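Local coordinates for Cag38821 (Sulfolobus islandicus rod-shaped virus 1, PDB 2X48), which is of unknown function but, with an apparent helix-turn-helix domain, probably binds DNA in this archaeal virus, at residues T33-Q36 with I37-L41. Numbering follows the deposited sequence.
Sequences TVQQ and IANAL
In Ile37, the first torsion (chi1 -68°) sets CG1 beside the backbone N and brings it close to Thr33 O, the oxygen that also accepts the hydrogen bond from Ile37 N, 2.9 Å away. Gln36 makes a similar turn (chi1 -74°), but its chain then runs extended, back past the start of the helix, until OE1 lies 3.2 Å from Thr33 N. The bond is nearly straight at the hydrogen, although the donor stands well above the amide carbonyl plane and not on a lone pair. Thr33 answers from its own side chain, OG1 accepting a hydrogen bond from Gln36 N at 3.1 Å. This reciprocal pair is a capping box, a worked example of how two side chains can close a helix start, each serving the other's backbone N-H. Helix 34-41, which begins here, is the second of three in what the topology and sequence indicate is a helix-turn-helix domain, with 45-52 in the place of the recognition helix. The buried Ile37 side chain meets Leu27 of helix 17-29 and Val48 of helix 45-52; Ala38 also packs on Val48. On the exposed side, the Gln35 and Asn39 side chains, one turn apart, cross with their amide planes 58° apart. Along the backbone, regular i to i+4 bonds continue, Asn39 N to Gln35 O and Ala40 N to Gln36 O, both 3.2 Å.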
ATOM      1  N   THR A  33      -3.423   8.866  -3.903  1.00 36.91           N
ATOM      2  CA  THR A  33      -2.629   9.804  -3.129  1.00 37.63           C
ATOM      3  C   THR A  33      -1.965   9.085  -1.964  1.00 37.57           C
ATOM      4  O   THR A  33      -2.324   7.958  -1.649  1.00 36.65           O
ATOM      5  CB  THR A  33      -3.506  10.916  -2.576  1.00 40.03           C
ATOM      6  OG1 THR A  33      -4.478  10.353  -1.680  1.00 40.93           O
ATOM      7  CG2 THR A  33      -4.210  11.660  -3.716  1.00 40.73           C
ATOM      8  N   VAL A  34      -1.004   9.743  -1.327  1.00 39.57           N
ATOM      9  CA  VAL A  34      -0.322   9.208  -0.147  1.00 40.59           C
ATOM     10  C   VAL A  34      -1.312   9.003   1.007  1.00 42.06           C
ATOM     11  O   VAL A  34      -1.246   8.008   1.737  1.00 41.78           O
ATOM     12  CB  VAL A  34       0.805  10.156   0.302  1.00 44.21           C
ATOM     13  CG1 VAL A  34       1.401   9.711   1.625  1.00 47.05           C
ATOM     14  CG2 VAL A  34       1.888  10.225  -0.768  1.00 44.08           C
ATOM     15  N   GLN A  35      -2.226   9.954   1.171  1.00 44.37           N
ATOM     16  CA  GLN A  35      -3.290   9.842   2.174  1.00 46.98           C
ATOM     17  C   GLN A  35      -4.082   8.552   1.932  1.00 44.10           C
ATOM     18  O   GLN A  35      -4.330   7.782   2.863  1.00 45.62           O
ATOM     19  CB  GLN A  35      -4.182  11.101   2.149  1.00 50.42           C
ATOM     20  CG  GLN A  35      -5.560  10.997   2.837  1.00 55.82           C
ATOM     21  CD  GLN A  35      -5.488  10.871   4.361  1.00 64.34           C
ATOM     22  OE1 GLN A  35      -6.021  11.725   5.089  1.00 70.85           O
ATOM     23  NE2 GLN A  35      -4.849   9.790   4.854  1.00 65.05           N
ATOM     24  N   GLN A  36      -4.432   8.313   0.672  1.00 53.58           N
ATOM     25  CA  GLN A  36      -5.258   7.177   0.290  1.00 52.87           C
ATOM     26  C   GLN A  36      -4.509   5.846   0.386  1.00 49.79           C
ATOM     27  O   GLN A  36      -5.114   4.821   0.680  1.00 50.70           O
ATOM     28  CB  GLN A  36      -5.812   7.372  -1.132  1.00 52.25           C
ATOM     29  CG  GLN A  36      -6.946   8.406  -1.236  1.00 57.16           C
ATOM     30  CD  GLN A  36      -7.203   8.900  -2.658  1.00 57.37           C
ATOM     31  OE1 GLN A  36      -6.555   8.479  -3.607  1.00 54.07           O
ATOM     32  NE2 GLN A  36      -8.156   9.799  -2.800  1.00 62.59           N
ATOM     33  N   ILE A  37      -3.206   5.849   0.123  1.00 47.27           N
ATOM     34  CA  ILE A  37      -2.397   4.628   0.256  1.00 45.86           C
ATOM     35  C   ILE A  37      -2.250   4.242   1.730  1.00 48.34           C
ATOM     36  O   ILE A  37      -2.314   3.068   2.076  1.00 48.84           O
ATOM     37  CB  ILE A  37      -1.002   4.769  -0.421  1.00 44.51           C
ATOM     38  CG1 ILE A  37      -1.169   4.853  -1.937  1.00 43.33           C
ATOM     39  CG2 ILE A  37      -0.123   3.571  -0.098  1.00 44.95           C
ATOM     40  CD1 ILE A  37       0.066   5.286  -2.673  1.00 43.74           C
ATOM     41  N   ALA A  38      -2.096   5.245   2.590  1.00 50.93           N
ATOM     42  CA  ALA A  38      -1.935   5.035   4.019  1.00 54.91           C
ATOM     43  C   ALA A  38      -3.180   4.408   4.647  1.00 58.00           C
ATOM     44  O   ALA A  38      -3.074   3.496   5.467  1.00 60.40           O
ATOM     45  CB  ALA A  38      -1.601   6.351   4.699  1.00 58.37           C
ATOM     46  N   ASN A  39      -4.358   4.897   4.276  1.00 59.14           N
ATOM     47  CA  ASN A  39      -5.597   4.312   4.779  1.00 63.41           C
ATOM     48  C   ASN A  39      -5.826   2.909   4.248  1.00 61.07           C
ATOM     49  O   ASN A  39      -6.313   2.050   4.977  1.00 64.79           O
ATOM     50  CB  ASN A  39      -6.806   5.202   4.469  1.00 66.85           C
ATOM     51  CG  ASN A  39      -6.977   6.310   5.489  1.00 73.32           C
ATOM     52  OD1 ASN A  39      -6.418   7.396   5.329  1.00 73.79           O
ATOM     53  ND2 ASN A  39      -7.721   6.030   6.569  1.00 80.80           N
ATOM     54  N   ALA A  40      -5.476   2.678   2.986  1.00 56.00           N
ATOM     55  CA  ALA A  40      -5.682   1.371   2.365  1.00 54.66           C
ATOM     56  C   ALA A  40      -4.833   0.270   3.017  1.00 54.90           C
ATOM     57  O   ALA A  40      -5.285  -0.871   3.129  1.00 56.77           O
ATOM     58  CB  ALA A  40      -5.400   1.442   0.873  1.00 50.75           C
ATOM     59  N   LEU A  41      -3.624   0.634   3.451  1.00 54.05           N
ATOM     60  CA  LEU A  41      -2.636  -0.312   3.988  1.00 55.16           C
ATOM     61  C   LEU A  41      -2.577  -0.344   5.525  1.00 60.29           C
ATOM     62  O   LEU A  41      -1.994  -1.263   6.114  1.00 62.87           O
ATOM     63  CB  LEU A  41      -1.234   0.026   3.449  1.00 52.86           C
ATOM     64  CG  LEU A  41      -1.001   0.066   1.932  1.00 49.37           C
ATOM     65  CD1 LEU A  41       0.471   0.249   1.632  1.00 49.56           C
ATOM     66  CD2 LEU A  41      -1.510  -1.183   1.266  1.00 49.45           C
TER